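Local atomic coordinates of glycosyl hydrolase, family 8 (Clostridium perfringens, PDB entry 3REN), a protein that hydrolyses glycosidic bonds as an alpha-amylase, probably acting on the alpha-1,4 linkages of starch-like glucans, and is built on an (alpha/alpha)6 barrel. Residues P109-T113 with I114-R118; I119-A122 with L123-N127; K136-A139 with I140-A143. All coordinates share one frame; numbering follows the deposited sequence.

Contact 1: P109-T113 with I114-R118; sequences PSSAT and IDELR
A112 holds the N-cap position of helix 113-130, and its carbonyl oxygen faces the first turn. The backbone bonds here start off poor and then settle: D115 N reaches A112 O at 3.0 Å but badly bent, E116 N approaches the same oxygen straighter but at 3.4 Å, and both are weak. The first regular helical bond runs from L117 N to T113 O, at 2.9 Å.

Polar side chains close round the cap. A bound water accepts from A112 N at 2.8 Å. It also sits 2.8 Å from D115 OD2 and 3.2 Å from E116 OE2, although its protons cannot serve every acceptor around it. The bend of E116 at chi2 (-59°) folds the chain back past A112 O, so that OE2 comes up against CB of S111. The other carboxylate oxygen, OE1, accepts from I98 N, while S111 OG bonds to I98 O; I98 thus bonds to both S111 and E116 through its backbone. D115 forms a salt bridge with R118, three residues on: NH1 meets OD1 at 3.2 Å on the anti side of the carboxylate, and OD1 lies almost exactly in the guanidinium plane.

Apolar contact is carried by T113 and L117, whose side chains run side by side with T113 CG2 3.6 Å from L117 CD1. T113 keeps that methyl trans to its own N, beside the carbonyl carbon, while OG1 turns off to bond V157 O. L156 of strand 155-160 and L146 of helix 133-150 cover the pair.

This is a strand-to-helix junction with its N-cap at A112: short strand 111-112, paired with 155-160, leads directly into a helix of the (alpha/alpha)6 barrel.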
loop_
_atom_site.group_PDB
_atom_site.type_symbol
_atom_site.label_atom_id
_atom_site.label_comp_id
_atom_site.label_asym_id
_atom_site.label_seq_id
_atom_site.Cartn_x
_atom_site.Cartn_y
_atom_site.Cartn_z
ATOM N N PRO A 109 -5.727 3.057 20.042
ATOM C CA PRO A 109 -4.421 3.239 20.688
ATOM C C PRO A 109 -3.315 2.429 20.031
ATOM O O PRO A 109 -2.181 2.421 20.502
ATOM C CB PRO A 109 -4.662 2.735 22.123
ATOM C CG PRO A 109 -5.781 1.758 22.003
ATOM C CD PRO A 109 -6.670 2.315 20.917
ATOM N N SER A 110 -3.598 1.788 18.913
ATOM C CA SER A 110 -2.558 0.995 18.291
ATOM C C SER A 110 -2.204 1.509 16.897
ATOM O O SER A 110 -2.996 2.255 16.266
ATOM C CB SER A 110 -2.963 -0.474 18.301
ATOM O OG SER A 110 -3.974 -0.637 17.364
ATOM N N SER A 111 -1.016 1.104 16.452
ATOM C CA SER A 111 -0.397 1.551 15.216
ATOM C C SER A 111 0.232 0.351 14.460
ATOM O O SER A 111 0.619 -0.618 15.099
ATOM C CB SER A 111 0.714 2.532 15.546
ATOM O OG SER A 111 0.165 3.719 16.053
ATOM N N ALA A 112 0.352 0.456 13.137
ATOM C CA ALA A 112 1.057 -0.538 12.305
ATOM C C ALA A 112 2.217 0.185 11.603
ATOM O O ALA A 112 1.995 1.200 10.966
ATOM C CB ALA A 112 0.090 -1.097 11.250
ATOM N N THR A 113 3.433 -0.352 11.690
ATOM C CA THR A 113 4.628 0.243 11.104
ATOM C C THR A 113 4.458 0.639 9.626
ATOM O O THR A 113 4.936 1.702 9.182
ATOM C CB THR A 113 5.800 -0.709 11.327
ATOM O OG1 THR A 113 6.115 -0.732 12.728
ATOM C CG2 THR A 113 7.057 -0.303 10.559
ATOM N N ILE A 114 3.762 -0.206 8.862
ATOM C CA ILE A 114 3.613 0.066 7.439
ATOM C C ILE A 114 2.848 1.370 7.210
ATOM O O ILE A 114 3.187 2.119 6.297
ATOM C CB ILE A 114 2.937 -1.137 6.702
ATOM C CG1 ILE A 114 2.973 -0.925 5.176
ATOM C CG2 ILE A 114 1.499 -1.343 7.250
ATOM C CD1 ILE A 114 2.324 -2.061 4.290
ATOM N N ASP A 115 1.822 1.651 8.023
ATOM C CA ASP A 115 1.090 2.900 7.864
ATOM C C ASP A 115 1.966 4.114 8.220
ATOM O O ASP A 115 1.850 5.170 7.574
ATOM C CB ASP A 115 -0.156 2.985 8.745
ATOM C CG ASP A 115 -1.136 1.873 8.522
ATOM O OD1 ASP A 115 -1.256 1.357 7.391
ATOM O OD2 ASP A 115 -1.835 1.551 9.511
ATOM N N GLU A 116 2.792 3.978 9.257
ATOM C CA GLU A 116 3.673 5.061 9.686
ATOM C C GLU A 116 4.657 5.353 8.570
ATOM O O GLU A 116 4.859 6.499 8.209
ATOM C CB GLU A 116 4.456 4.697 10.965
ATOM C CG GLU A 116 3.601 4.072 12.066
ATOM C CD GLU A 116 2.490 5.021 12.473
ATOM O OE1 GLU A 116 2.750 6.255 12.465
ATOM O OE2 GLU A 116 1.378 4.555 12.795
ATOM N N LEU A 117 5.250 4.296 8.006
ATOM C CA LEU A 117 6.261 4.481 6.984
ATOM C C LEU A 117 5.645 5.051 5.685
ATOM O O LEU A 117 6.311 5.803 5.002
ATOM C CB LEU A 117 7.029 3.177 6.703
ATOM C CG LEU A 117 7.998 2.733 7.815
ATOM C CD1 LEU A 117 8.427 1.270 7.628
ATOM C CD2 LEU A 117 9.204 3.622 7.841
ATOM N N ARG A 118 4.404 4.664 5.344
ATOM C CA ARG A 118 3.736 5.199 4.158
ATOM C C ARG A 118 3.510 6.713 4.278
ATOM O O ARG A 118 3.637 7.450 3.291
ATOM C CB ARG A 118 2.392 4.533 3.935
ATOM C CG ARG A 118 1.751 4.858 2.586
ATOM C CD ARG A 118 0.363 4.256 2.434
ATOM N NE ARG A 118 0.354 2.781 2.388
ATOM C CZ ARG A 118 0.017 1.983 3.403
ATOM N NH1 ARG A 118 -0.301 2.471 4.599
ATOM N NH2 ARG A 118 0.017 0.665 3.231
HETATM O O HOH W 1 -1.012 2.597 11.921
#

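Contact 2: I119-A122 with L123-N127; sequences IIKA and LLLAN
With chi1 at -72° and -76°, I119 and I120 turn CG1 back beside their own N and send CG2 along the helix toward the next turn. There the leucines four residues on receive it: I119 CG2 lies 3.9 Å from L123 CD1, and I120 CG2 lies 3.7 Å from L124 CD1. Each pair runs side by side in the same direction. The leucine CG atoms also rest on the carbonyl oxygen one turn back, L123 CG being 3.3 Å from I119 O. K121 and L125 repeat the pattern more loosely, K121 CG to L125 CD1 at 4.0 Å, and the extended lysine chain goes on to carry NZ to a salt bridge with E243.

Four successive backbone bonds run through the turn. The straightest is from L125 N to K121 O; the last, from A126 N to A122 O, is clearly bent at 143°.

The small A122 and A126 lie against F81 of helix 78-89, and L123 reaches F85 of that helix and A139 of helix 133-150. L124 instead faces L181 of helix 176-185. Largely apolar middle turns, with helices 62-74, 78-89, 133-150 and 176-185 around them, are consistent with the inner layer of an (alpha/alpha)6 barrel.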
loop_
_atom_site.group_PDB
_atom_site.type_symbol
_atom_site.label_atom_id
_atom_site.label_comp_id
_atom_site.label_asym_id
_atom_site.label_seq_id
_atom_site.Cartn_x
_atom_site.Cartn_y
_atom_site.Cartn_z
ATOM N N ILE A 119 3.132 7.157 5.469
ATOM C CA ILE A 119 2.936 8.571 5.782
ATOM C C ILE A 119 4.242 9.370 5.809
ATOM O O ILE A 119 4.307 10.492 5.286
ATOM C CB ILE A 119 2.099 8.708 7.080
ATOM C CG1 ILE A 119 0.654 8.306 6.731
ATOM C CG2 ILE A 119 2.130 10.204 7.619
ATOM C CD1 ILE A 119 -0.293 8.067 7.880
ATOM N N ILE A 120 5.294 8.790 6.380
ATOM C CA ILE A 120 6.599 9.404 6.340
ATOM C C ILE A 120 7.019 9.595 4.885
ATOM O O ILE A 120 7.513 10.652 4.540
ATOM C CB ILE A 120 7.639 8.576 7.113
ATOM C CG1 ILE A 120 7.454 8.768 8.613
ATOM C CG2 ILE A 120 9.071 8.996 6.719
ATOM C CD1 ILE A 120 7.744 7.465 9.437
ATOM N N LYS A 121 6.814 8.577 4.039
ATOM C CA LYS A 121 7.199 8.656 2.636
ATOM C C LYS A 121 6.449 9.787 1.934
ATOM O O LYS A 121 7.073 10.598 1.260
ATOM C CB LYS A 121 6.914 7.332 1.908
ATOM C CG LYS A 121 7.394 7.313 0.434
ATOM C CD LYS A 121 6.903 6.010 -0.253
ATOM C CE LYS A 121 7.705 5.738 -1.530
ATOM N NZ LYS A 121 7.142 4.624 -2.424
ATOM N N ALA A 122 5.130 9.876 2.112
ATOM C CA ALA A 122 4.336 10.966 1.514
ATOM C C ALA A 122 4.816 12.344 1.978
ATOM O O ALA A 122 4.897 13.287 1.185
ATOM C CB ALA A 122 2.866 10.802 1.854
ATOM N N LEU A 123 5.142 12.450 3.254
ATOM C CA LEU A 123 5.668 13.705 3.833
ATOM C C LEU A 123 7.044 14.095 3.284
ATOM O O LEU A 123 7.276 15.267 2.939
ATOM C CB LEU A 123 5.669 13.638 5.357
ATOM C CG LEU A 123 4.287 13.731 6.015
ATOM C CD1 LEU A 123 4.399 13.324 7.474
ATOM C CD2 LEU A 123 3.712 15.154 5.889
ATOM N N LEU A 124 7.966 13.136 3.192
ATOM C CA LEU A 124 9.287 13.416 2.630
ATOM C C LEU A 124 9.195 13.747 1.137
ATOM O O LEU A 124 9.843 14.680 0.670
ATOM C CB LEU A 124 10.272 12.286 2.909
ATOM C CG LEU A 124 10.550 12.061 4.404
ATOM C CD1 LEU A 124 11.490 10.845 4.651
ATOM C CD2 LEU A 124 11.113 13.346 5.042
ATOM N N LEU A 125 8.389 13.001 0.384
ATOM C CA LEU A 125 8.105 13.400 -1.001
ATOM C C LEU A 125 7.516 14.820 -1.091
ATOM O O LEU A 125 7.872 15.586 -1.975
ATOM C CB LEU A 125 7.154 12.375 -1.690
ATOM C CG LEU A 125 7.730 10.951 -1.831
ATOM C CD1 LEU A 125 6.737 10.006 -2.461
ATOM C CD2 LEU A 125 9.126 10.910 -2.571
ATOM N N ALA A 126 6.619 15.158 -0.185
ATOM C CA ALA A 126 5.966 16.459 -0.211
ATOM C C ALA A 126 6.984 17.579 0.033
ATOM O O ALA A 126 6.968 18.626 -0.642
ATOM C CB ALA A 126 4.840 16.514 0.817
ATOM N N ASN A 127 7.890 17.338 0.979
ATOM C CA ASN A 127 8.965 18.296 1.250
ATOM C C ASN A 127 9.830 18.501 0.004
ATOM O O ASN A 127 10.167 19.625 -0.314
ATOM C CB ASN A 127 9.848 17.834 2.406
ATOM C CG ASN A 127 11.131 18.649 2.515
ATOM O OD1 ASN A 127 10.970 19.922 2.855
ATOM N ND2 ASN A 127 12.257 18.135 2.298
#

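Contact 3: K136-A139 with I140-A143; sequences KFYA and INIA
K136 lies alongside I140, its CG 4.0 Å from the CD1 methyl of I140, and the two side chains run the same way. That methyl also reaches back to the carbonyl of the turn before, 3.4 Å from K136 O. I140 gets there because CG1 sits beside its own N, trans to the carbonyl carbon (chi1 -73°). V185 of helix 176-185 touches both residues.

On another face, N141 folds its amide back over the preceding turn, with N141 CG 3.5 Å from F137 O. The F137 ring stands only loosely by I140, with the two CD1 atoms 4.5 Å apart, and packs edge-to-face with F133. Y138 is buried, and its ring meets F85 of helix 78-89 edge-to-face. I142 CD1 is 3.9 Å from Y138 CE2, a distance that is doubtful because I142 adopts two conformers.

The backbone bonds are regular, from I140 N to K136 O at 3.0 Å through to A143 N on A139 O at 2.9 Å. A143 faces L182 of helix 176-185.

A helix with one side buried against 113-130 and 176-185 and the exposed F137 and N141 on the other is consistent with the outer layer of an (alpha/alpha)6 barrel.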
loop_
_atom_site.group_PDB
_atom_site.type_symbol
_atom_site.label_atom_id
_atom_site.label_comp_id
_atom_site.label_asym_id
_atom_site.label_seq_id
_atom_site.Cartn_x
_atom_site.Cartn_y
_atom_site.Cartn_z
ATOM N N LYS A 136 8.665 17.693 6.387
ATOM C CA LYS A 136 9.874 16.937 6.712
ATOM C C LYS A 136 10.038 16.804 8.241
ATOM O O LYS A 136 10.332 15.721 8.740
ATOM C CB LYS A 136 11.112 17.620 6.088
ATOM C CG LYS A 136 12.444 16.929 6.282
ATOM C CD LYS A 136 13.580 17.787 5.710
ATOM C CE LYS A 136 14.930 17.307 6.197
ATOM N NZ LYS A 136 16.052 18.143 5.653
ATOM N N PHE A 137 9.838 17.900 8.967
ATOM C CA PHE A 137 9.974 17.892 10.417
ATOM C C PHE A 137 8.932 16.998 11.050
ATOM O O PHE A 137 9.217 16.283 12.007
ATOM C CB PHE A 137 9.816 19.317 11.007
ATOM C CG PHE A 137 11.050 20.159 10.892
ATOM C CD1 PHE A 137 12.020 19.866 9.947
ATOM C CD2 PHE A 137 11.244 21.260 11.732
ATOM C CE1 PHE A 137 13.184 20.645 9.849
ATOM C CE2 PHE A 137 12.390 22.057 11.610
ATOM C CZ PHE A 137 13.356 21.731 10.673
ATOM N N TYR A 138 7.723 17.053 10.513
ATOM C CA TYR A 138 6.655 16.218 11.023
ATOM C C TYR A 138 6.991 14.735 10.743
ATOM O O TYR A 138 6.852 13.903 11.636
ATOM C CB TYR A 138 5.317 16.645 10.429
ATOM C CG TYR A 138 4.139 16.216 11.289
ATOM C CD1 TYR A 138 3.521 17.127 12.163
ATOM C CD2 TYR A 138 3.617 14.907 11.210
ATOM C CE1 TYR A 138 2.439 16.762 12.935
ATOM C CE2 TYR A 138 2.515 14.531 12.001
ATOM C CZ TYR A 138 1.950 15.459 12.855
ATOM O OH TYR A 138 0.892 15.102 13.663
ATOM N N ALA A 139 7.466 14.422 9.540
ATOM C CA ALA A 139 7.949 13.052 9.219
ATOM C C ALA A 139 9.034 12.525 10.165
ATOM O O ALA A 139 9.016 11.349 10.568
ATOM C CB ALA A 139 8.447 12.987 7.785
ATOM N N ILE A 140 9.968 13.393 10.518
ATOM C CA ILE A 140 11.015 13.108 11.490
ATOM C C ILE A 140 10.489 12.759 12.869
ATOM O O ILE A 140 10.965 11.820 13.501
ATOM C CB ILE A 140 12.035 14.298 11.529
ATOM C CG1 ILE A 140 12.882 14.265 10.261
ATOM C CG2 ILE A 140 12.920 14.281 12.826
ATOM C CD1 ILE A 140 13.514 15.624 9.857
ATOM N N ASN A 141 9.528 13.530 13.364
ATOM C CA ASN A 141 8.866 13.216 14.622
ATOM C C ASN A 141 8.355 11.761 14.575
ATOM O O ASN A 141 8.579 10.994 15.521
ATOM C CB ASN A 141 7.616 14.075 14.851
ATOM C CG ASN A 141 7.891 15.534 15.183
ATOM O OD1 ASN A 141 8.956 15.907 15.660
ATOM N ND2 ASN A 141 6.837 16.377 14.992
ATOM N N ILE A 142 7.633 11.400 13.517
ATOM C CA ILE A 142 7.071 10.034 13.363
ATOM C C ILE A 142 8.165 8.982 13.319
ATOM O O ILE A 142 8.066 7.931 13.986
ATOM C CB ILE A 142 6.232 9.843 12.055
ATOM C CG1 ILE A 142 5.292 11.017 11.813
ATOM C CG2 ILE A 142 5.438 8.517 12.101
ATOM C CD1 ILE A 142 4.393 11.278 12.945
ATOM N N ALA A 143 9.189 9.259 12.518
ATOM C CA ALA A 143 10.303 8.336 12.329
ATOM C C ALA A 143 11.007 8.084 13.653
ATOM O O ALA A 143 11.309 6.930 13.963
ATOM C CB ALA A 143 11.279 8.880 11.330
#

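In the fold
Contacts 1 and 2 follow each other on helix 113-130, the first at its N-terminal cap and the second in its middle; contact 3 belongs to the next helix, 133-150. The first two are buried, about 12 and 14 Å from the chain centre to their own centres, whereas contact 3 lies about 20 Å out and is partly exposed. Chemistry follows place: carboxylates, a salt bridge and water at the cap, aliphatic packing of side chains four residues apart along the buried middle turns, and a mix of aromatic, amide and apolar groups in the partly exposed contact 3. The two helices meet where L123 CB lies 3.7 Å from A139 CB.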